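Local coordinates for peptidoglycan-recognition protein LB (Drosophila melanogaster, PDB 7NSZ), which hydrolyses the amide link between N-acetylmuramoyl and L-alanine residues in bacterial peptidoglycan, using one zinc ion, and so probably scavenges immune-active fragments, at residues A[41-46]-A[165-170]; A[130-135]-A[172-177]. The protein carries 1 engineered substitution. All coordinates share one frame; numbering follows the deposited sequence.

Contact 1: A[41-46]-A[165-170]; sequences VIIHHS and GRLFAE. With ZN (zinc ion), chain B.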
ATOM      1  N   VAL A  41      -4.104   2.398  -8.207  1.00  8.57           N
ATOM      2  CA  VAL A  41      -3.485   2.496  -6.867  1.00  8.90           C
ATOM      3  C   VAL A  41      -4.553   2.059  -5.886  1.00  9.58           C
ATOM      4  O   VAL A  41      -5.656   2.646  -5.892  1.00 10.36           O
ATOM      5  CB  VAL A  41      -2.962   3.898  -6.555  1.00  9.51           C
ATOM      6  CG1 VAL A  41      -2.445   3.990  -5.142  1.00 10.09           C
ATOM      7  CG2 VAL A  41      -1.933   4.357  -7.553  1.00 10.79           C
ATOM      8  N   ILE A  42      -4.245   1.055  -5.075  1.00  9.34           N
ATOM      9  CA  ILE A  42      -5.207   0.539  -4.063  1.00  9.84           C
ATOM     10  C   ILE A  42      -4.654   0.852  -2.697  1.00  9.29           C
ATOM     11  O   ILE A  42      -3.522   0.464  -2.345  1.00  8.39           O
ATOM     12  CB  ILE A  42      -5.456  -0.963  -4.168  1.00 10.49           C
ATOM     13  CG1 ILE A  42      -5.622  -1.442  -5.595  1.00 12.46           C
ATOM     14  CG2 ILE A  42      -6.577  -1.407  -3.264  1.00  9.71           C
ATOM     15  CD1 ILE A  42      -6.756  -0.869  -6.304  1.00 14.81           C
ATOM     16  N   ILE A  43      -5.452   1.507  -1.878  1.00  8.13           N
ATOM     17  CA  ILE A  43      -5.084   1.878  -0.499  1.00  8.64           C
ATOM     18  C   ILE A  43      -5.626   0.888   0.505  1.00  8.49           C
ATOM     19  O   ILE A  43      -6.801   0.473   0.408  1.00  9.20           O
ATOM     20  CB  ILE A  43      -5.572   3.307  -0.154  1.00  9.18           C
ATOM     21  CG1 ILE A  43      -5.073   4.337  -1.159  1.00  9.41           C
ATOM     22  CG2 ILE A  43      -5.223   3.672   1.255  1.00 10.29           C
ATOM     23  CD1 ILE A  43      -3.575   4.432  -1.289  1.00  9.98           C
ATOM     24  N   HIS A  44      -4.795   0.525   1.452  1.00  8.09           N
ATOM     25  CA  HIS A  44      -5.063  -0.402   2.568  1.00  8.16           C
ATOM     26  C   HIS A  44      -4.696   0.226   3.884  1.00  8.18           C
ATOM     27  O   HIS A  44      -3.827   1.140   3.936  1.00  8.27           O
ATOM     28  CB  HIS A  44      -4.252  -1.722   2.381  1.00  7.70           C
ATOM     29  CG  HIS A  44      -4.443  -2.365   1.064  1.00  7.39           C
ATOM     30  ND1 HIS A  44      -5.378  -3.391   0.940  1.00  7.05           N
ATOM     31  CD2 HIS A  44      -3.846  -2.279  -0.128  1.00  8.81           C
ATOM     32  CE1 HIS A  44      -5.347  -3.869  -0.257  1.00  7.91           C
ATOM     33  NE2 HIS A  44      -4.421  -3.212  -0.987  1.00  8.19           N
ATOM     34  N   HIS A  45      -5.250  -0.324   4.979  1.00  9.15           N
ATOM     35  CA  HIS A  45      -4.665  -0.206   6.312  1.00  9.59           C
ATOM     36  C   HIS A  45      -4.180  -1.588   6.736  1.00  9.74           C
ATOM     37  O   HIS A  45      -4.572  -2.608   6.143  1.00  9.77           O
ATOM     38  CB  HIS A  45      -5.553   0.454   7.388  1.00 10.44           C
ATOM     39  CG  HIS A  45      -6.663  -0.406   7.884  1.00 10.34           C
ATOM     40  ND1 HIS A  45      -7.349  -0.001   9.011  1.00 13.19           N
ATOM     41  CD2 HIS A  45      -7.252  -1.515   7.433  1.00 10.20           C
ATOM     42  CE1 HIS A  45      -8.297  -0.884   9.229  1.00 12.06           C
ATOM     43  NE2 HIS A  45      -8.313  -1.763   8.288  1.00 12.19           N
ATOM     44  N   SER A  46      -3.322  -1.628   7.737  1.00 11.03           N
ATOM     45  CA  SER A  46      -2.822  -2.941   8.187  1.00 10.86           C
ATOM     46  C   SER A  46      -3.755  -3.555   9.231  1.00 13.45           C
ATOM     47  O   SER A  46      -3.802  -4.800   9.316  1.00 13.08           O
ATOM     48  CB  SER A  46      -1.402  -2.881   8.736  1.00 11.73           C
ATOM     49  OG  SER A  46      -1.294  -2.012   9.854  1.00 11.75           O
ATOM     50  N   GLY A 165     -13.082   3.044   7.655  1.00 14.61           N
ATOM     51  CA  GLY A 165     -14.003   4.095   7.226  1.00 14.08           C
ATOM     52  C   GLY A 165     -13.373   5.470   7.239  1.00 14.09           C
ATOM     53  O   GLY A 165     -13.635   6.202   6.308  1.00 15.14           O
ATOM     54  N   ARG A 166     -12.620   5.836   8.256  1.00 14.08           N
ATOM     55  CA  ARG A 166     -12.059   7.200   8.316  1.00 15.52           C
ATOM     56  C   ARG A 166     -11.036   7.407   7.184  1.00 13.95           C
ATOM     57  O   ARG A 166     -11.070   8.480   6.516  1.00 13.75           O
ATOM     58  CB  ARG A 166     -11.451   7.491   9.686  1.00 14.36           C
ATOM     59  CG  ARG A 166     -11.020   8.941   9.891  1.00 14.99           C
ATOM     60  CD  ARG A 166     -12.162   9.938   9.800  1.00 14.91           C
ATOM     61  NE  ARG A 166     -11.735  11.313   9.693  1.00 16.86           N
ATOM     62  CZ  ARG A 166     -11.489  11.939   8.540  1.00 17.72           C
ATOM     63  NH1 ARG A 166     -11.534  11.241   7.411  1.00 16.19           N
ATOM     64  NH2 ARG A 166     -11.168  13.240   8.522  1.00 17.91           N
ATOM     65  N   LEU A 167     -10.105   6.466   6.991  1.00 13.20           N
ATOM     66  CA  LEU A 167      -9.109   6.627   5.901  1.00 11.72           C
ATOM     67  C   LEU A 167      -9.807   6.495   4.549  1.00 11.21           C
ATOM     68  O   LEU A 167      -9.431   7.192   3.628  1.00 11.97           O
ATOM     69  CB  LEU A 167      -8.019   5.579   6.114  1.00 11.77           C
ATOM     70  CG  LEU A 167      -6.957   5.530   5.017  1.00 11.67           C
ATOM     71  CD1 LEU A 167      -6.317   6.875   4.713  1.00 11.10           C
ATOM     72  CD2 LEU A 167      -5.904   4.480   5.394  1.00 11.46           C
ATOM     73  N   PHE A 168     -10.869   5.694   4.452  1.00 11.69           N
ATOM     74  CA  PHE A 168     -11.640   5.633   3.203  1.00 11.89           C
ATOM     75  C   PHE A 168     -12.202   7.042   2.873  1.00 11.50           C
ATOM     76  O   PHE A 168     -12.167   7.502   1.739  1.00 12.20           O
ATOM     77  CB  PHE A 168     -12.741   4.577   3.248  1.00 12.26           C
ATOM     78  CG  PHE A 168     -13.333   4.416   1.869  1.00 13.37           C
ATOM     79  CD1 PHE A 168     -12.606   3.846   0.845  1.00 12.65           C
ATOM     80  CD2 PHE A 168     -14.657   4.758   1.596  1.00 14.50           C
ATOM     81  CE1 PHE A 168     -13.114   3.710  -0.429  1.00 13.03           C
ATOM     82  CE2 PHE A 168     -15.161   4.605   0.319  1.00 14.88           C
ATOM     83  CZ  PHE A 168     -14.422   4.057  -0.686  1.00 14.34           C
ATOM     84  N   ALA A 169     -12.806   7.696   3.875  1.00 12.60           N
ATOM     85  CA  ALA A 169     -13.375   9.043   3.645  1.00 13.38           C
ATOM     86  C   ALA A 169     -12.264  10.003   3.242  1.00 12.77           C
ATOM     87  O   ALA A 169     -12.471  10.869   2.358  1.00 14.21           O
ATOM     88  CB  ALA A 169     -14.113   9.511   4.881  1.00 13.78           C
ATOM     89  N   GLU A 170     -11.085   9.895   3.831  1.00 12.07           N
ATOM     90  CA  GLU A 170      -9.948  10.743   3.468  1.00 12.43           C
ATOM     91  C   GLU A 170      -9.583  10.511   1.999  1.00 11.76           C
ATOM     92  O   GLU A 170      -9.395  11.482   1.262  1.00 13.17           O
ATOM     93  CB  GLU A 170      -8.780  10.430   4.410  1.00 12.68           C
ATOM     94  CG  GLU A 170      -7.450  11.070   4.023  1.00 12.17           C
ATOM     95  CD  GLU A 170      -7.364  12.579   3.980  1.00 15.27           C
ATOM     96  OE1 GLU A 170      -8.115  13.240   4.767  1.00 15.92           O
ATOM     97  OE2 GLU A 170      -6.500  13.104   3.251  1.00 14.48           O
TER
HETATM   98 ZN    ZN B 301      -6.680  -4.070   2.400  1.00  9.38          ZN

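Contact 2: A[130-135]-A[172-177]; sequences DAAKNL and SSWPHF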
ATOM      1  N   ASP A 130       0.780  12.607   3.634  1.00 12.74           N
ATOM      2  CA  ASP A 130       1.761  13.229   2.738  1.00 12.47           C
ATOM      3  C   ASP A 130       2.687  12.178   2.111  1.00 11.50           C
ATOM      4  O   ASP A 130       2.965  12.241   0.896  1.00 11.81           O
ATOM      5  CB  ASP A 130       2.576  14.256   3.512  1.00 15.23           C
ATOM      6  CG  ASP A 130       1.821  15.550   3.812  1.00 17.27           C
ATOM      7  OD1 ASP A 130       0.735  15.745   3.230  1.00 23.03           O
ATOM      8  OD2 ASP A 130       2.396  16.382   4.552  1.00 22.53           O
ATOM      9  N   ALA A 131       3.182  11.224   2.913  1.00 10.61           N
ATOM     10  CA  ALA A 131       4.065  10.187   2.348  1.00 11.27           C
ATOM     11  C   ALA A 131       3.347   9.413   1.256  1.00 10.68           C
ATOM     12  O   ALA A 131       3.918   9.126   0.201  1.00 10.83           O
ATOM     13  CB  ALA A 131       4.518   9.279   3.432  1.00 12.31           C
ATOM     14  N   ALA A 132       2.083   9.031   1.470  1.00 10.31           N
ATOM     15  CA  ALA A 132       1.347   8.231   0.470  1.00  9.78           C
ATOM     16  C   ALA A 132       1.221   9.040  -0.805  1.00 10.43           C
ATOM     17  O   ALA A 132       1.437   8.527  -1.864  1.00  9.91           O
ATOM     18  CB  ALA A 132       0.024   7.741   0.993  1.00 10.17           C
ATOM     19  N   LYS A 133       0.849  10.318  -0.662  1.00 10.58           N
ATOM     20  CA  LYS A 133       0.671  11.163  -1.872  1.00 11.26           C
ATOM     21  C   LYS A 133       2.026  11.345  -2.594  1.00 11.72           C
ATOM     22  O   LYS A 133       2.022  11.285  -3.822  1.00 11.69           O
ATOM     23  CB  LYS A 133       0.056  12.514  -1.528  1.00 12.86           C
ATOM     24  CG  LYS A 133      -1.330  12.403  -0.921  1.00 13.65           C
ATOM     25  CD  LYS A 133      -1.786  13.783  -0.398  1.00 16.38           C
ATOM     26  CE  LYS A 133      -3.133  13.776   0.290  1.00 18.04           C
ATOM     27  NZ  LYS A 133      -3.530  15.133   0.743  1.00 21.15           N
ATOM     28  N   ASN A 134       3.096  11.497  -1.824  1.00 11.49           N
ATOM     29  CA  ASN A 134       4.440  11.675  -2.430  1.00 12.40           C
ATOM     30  C   ASN A 134       4.876  10.399  -3.166  1.00 10.84           C
ATOM     31  O   ASN A 134       5.387  10.433  -4.298  1.00 11.41           O
ATOM     32  CB  ASN A 134       5.449  12.070  -1.365  1.00 16.67           C
ATOM     33  CG  ASN A 134       5.227  13.501  -0.897  1.00 23.04           C
ATOM     34  OD1 ASN A 134       4.677  14.323  -1.634  1.00 25.97           O
ATOM     35  ND2 ASN A 134       5.618  13.801   0.328  1.00 26.24           N
ATOM     36  N   LEU A 135       4.582   9.225  -2.591  1.00  9.90           N
ATOM     37  CA  LEU A 135       4.905   7.962  -3.274  1.00 10.70           C
ATOM     38  C   LEU A 135       4.167   7.869  -4.606  1.00  9.87           C
ATOM     39  O   LEU A 135       4.743   7.468  -5.613  1.00  9.86           O
ATOM     40  CB  LEU A 135       4.539   6.805  -2.354  1.00 10.74           C
ATOM     41  CG  LEU A 135       4.670   5.417  -2.946  1.00 10.58           C
ATOM     42  CD1 LEU A 135       6.089   5.090  -3.413  1.00 11.49           C
ATOM     43  CD2 LEU A 135       4.162   4.370  -1.985  1.00 11.01           C
ATOM     44  N   SER A 172     -11.163   9.372  -0.337  1.00 12.74           N
ATOM     45  CA  SER A 172     -12.284   9.820  -1.209  1.00 14.67           C
ATOM     46  C   SER A 172     -12.097  11.279  -1.609  1.00 15.75           C
ATOM     47  O   SER A 172     -12.718  11.677  -2.600  1.00 17.16           O
ATOM     48  CB  SER A 172     -13.645   9.599  -0.632  1.00 16.60           C
ATOM     49  OG  SER A 172     -13.880   8.230  -0.303  1.00 20.99           O
ATOM     50  N   SER A 173     -11.248  12.026  -0.915  1.00 14.80           N
ATOM     51  CA  SER A 173     -11.018  13.457  -1.253  1.00 17.97           C
ATOM     52  C   SER A 173      -9.743  13.636  -2.070  1.00 18.39           C
ATOM     53  O   SER A 173      -9.369  14.789  -2.323  1.00 21.25           O
ATOM     54  CB  SER A 173     -10.935  14.260   0.011  1.00 17.67           C
ATOM     55  OG  SER A 173      -9.683  14.087   0.675  1.00 18.05           O
ATOM     56  N   TRP A 174      -8.977  12.566  -2.340  1.00 16.36           N
ATOM     57  CA  TRP A 174      -7.723  12.671  -3.099  1.00 16.26           C
ATOM     58  C   TRP A 174      -8.005  12.753  -4.593  1.00 15.60           C
ATOM     59  O   TRP A 174      -8.969  12.191  -5.122  1.00 15.55           O
ATOM     60  CB  TRP A 174      -6.784  11.490  -2.805  1.00 13.49           C
ATOM     61  CG  TRP A 174      -6.243  11.451  -1.416  1.00 13.78           C
ATOM     62  CD1 TRP A 174      -6.623  12.224  -0.355  1.00 14.61           C
ATOM     63  CD2 TRP A 174      -5.311  10.499  -0.898  1.00 12.94           C
ATOM     64  NE1 TRP A 174      -5.945  11.847   0.760  1.00 14.04           N
ATOM     65  CE2 TRP A 174      -5.119  10.797   0.463  1.00 14.13           C
ATOM     66  CE3 TRP A 174      -4.548   9.469  -1.484  1.00 12.91           C
ATOM     67  CZ2 TRP A 174      -4.266  10.064   1.287  1.00 14.04           C
ATOM     68  CZ3 TRP A 174      -3.703   8.748  -0.676  1.00 14.37           C
ATOM     69  CH2 TRP A 174      -3.551   9.043   0.676  1.00 15.67           C
ATOM     70  N   PRO A 175      -7.061  13.365  -5.332  1.00 18.80           N
ATOM     71  CA  PRO A 175      -7.058  13.271  -6.781  1.00 20.26           C
ATOM     72  C   PRO A 175      -7.182  11.816  -7.243  1.00 17.25           C
ATOM     73  O   PRO A 175      -6.547  10.903  -6.702  1.00 17.47           O
ATOM     74  CB  PRO A 175      -5.703  13.841  -7.242  1.00 21.89           C
ATOM     75  CG  PRO A 175      -5.138  14.553  -6.055  1.00 22.25           C
ATOM     76  CD  PRO A 175      -5.886  14.088  -4.824  1.00 20.69           C
ATOM     77  N   HIS A 176      -7.933  11.631  -8.287  1.00 14.23           N
ATOM     78  CA  HIS A 176      -8.015  10.362  -9.048  1.00 13.52           C
ATOM     79  C   HIS A 176      -8.906   9.334  -8.337  1.00 11.80           C
ATOM     80  O   HIS A 176      -9.075   8.250  -8.904  1.00 11.36           O
ATOM     81  CB  HIS A 176      -6.621   9.766  -9.322  1.00 15.31           C
ATOM     82  CG  HIS A 176      -5.772  10.590 -10.231  1.00 17.14           C
ATOM     83  ND1 HIS A 176      -5.399  10.140 -11.455  1.00 16.69           N
ATOM     84  CD2 HIS A 176      -5.236  11.827 -10.084  1.00 23.79           C
ATOM     85  CE1 HIS A 176      -4.645  11.083 -12.052  1.00 18.20           C
ATOM     86  NE2 HIS A 176      -4.549  12.111 -11.223  1.00 22.98           N
ATOM     87  N   PHE A 177      -9.472   9.633  -7.186  1.00 10.11           N
ATOM     88  CA  PHE A 177     -10.424   8.719  -6.526  1.00 10.89           C
ATOM     89  C   PHE A 177     -11.598   8.491  -7.455  1.00 13.40           C
ATOM     90  O   PHE A 177     -12.083   9.448  -8.108  1.00 13.42           O
ATOM     91  CB  PHE A 177     -10.901   9.307  -5.210  1.00 10.51           C
ATOM     92  CG  PHE A 177     -11.891   8.398  -4.543  1.00 12.26           C
ATOM     93  CD1 PHE A 177     -11.487   7.241  -3.874  1.00 13.88           C
ATOM     94  CD2 PHE A 177     -13.250   8.690  -4.611  1.00 13.73           C
ATOM     95  CE1 PHE A 177     -12.426   6.376  -3.341  1.00 14.24           C
ATOM     96  CE2 PHE A 177     -14.177   7.814  -4.058  1.00 15.52           C
ATOM     97  CZ  PHE A 177     -13.761   6.687  -3.394  1.00 16.27           C
TER

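Contact 1: A[41-46]-A[165-170]
Ile43, with the carbonyl of His44, meets Leu167 where segment 41-46 of strand 38-45 passes segment 165-170 of helix 165-171, the nearest CA atoms, those of Ile43 and Phe168, being 8.4 Å apart. Side-chain contact across this gap is small and comes, on the helix side, from one branch of Leu167. Its CG lies opposite the backbone N (chi1 176°), and the second torsion sends CD2 outward as the leading methyl. Leu167 CD2 lies 4.3 Å from Ile43 CG2 and 4.2 Å from the carbonyl oxygen His44 O, two van der Waals contacts without a hydrogen bond; Trp119 also touches Leu167. The CB of His44 leaves the strand on the side away from the helix. Its ring, with CG anti to the carbonyl carbon (chi1 -53°), presents His44 ND1 to the zinc ion at 2.1 Å, and His154 ND1 and Cys162 SG supply the other protein ligands. The second ring nitrogen, NE2, is hydrogen-bonded to His102 ND1, so metal and second-shell histidine together fix the ring's rotation. One short strand thus divides its chemistry: an apolar contact with the helix at Ile43, and next to it a metal ligand of the amidase active site, gripped through both ring nitrogens.

Contact 2: A[130-135]-A[172-177]
Trp174 NE1 is hydrogen-bonded to Glu170 OE2, which fixes the polar edge of an indole that packs against helix 126-142 of the amidase fold. The indole belongs to the first residue of a type II beta turn, Trp174 to Phe177, just after helix 165-171. Over one face of the ring lies Lys133 CE, 3.4 Å from Trp174 NE1. Lys133 reaches it with CG beside its own nitrogen (chi1 -62°) and an extended chain beyond. The resulting contact is chiefly CH-pi: Lys133 CE stands 3.7 Å from the centroid of the five-membered ring of Trp174, 22° off the ring normal and therefore over the face. The ammonium adds an off-centre cation-pi component, with Lys133 NZ 4.5 Å from the centroid of that Trp174 ring and 31° off the normal. The carboxylate of Glu170 makes no direct salt bridge with Lys133, yet its charge would probably help to hold the ammonium near the NE1 end of the indole. A leucine in place of Trp174 would probably leave Glu170 OE2 without its N-H donor and Lys133 without an aromatic face to lie on. The turn is closed by a weak bond from Phe177 N to Trp174 O, 3.3 Å long. At the far end of the indole, Trp174 CH2 meets Ala132 CB at 3.8 Å.

Overall arrangement
Both contacts involve the C-terminal part of the chain: helix 165-171 supplies one side of contact 1, and the loop directly after it supplies one side of contact 2. Their centres are about 10 Å apart, and they meet where Phe168 CZ packs on Phe177 CZ at 3.8 Å. All three touching residues of contact 1 are buried, and they include the zinc ligand His44 on the sheet strand 38-45. Contact 2 buries more, 157 against 95 Å², and is buried except for the exposed Lys133 on helix 126-142; its centre lies about 12 Å from the chain centre, against about 9 Å. The chemistry differs accordingly: aliphatic packing next to a metal ligand, and an aromatic face under a charged side chain.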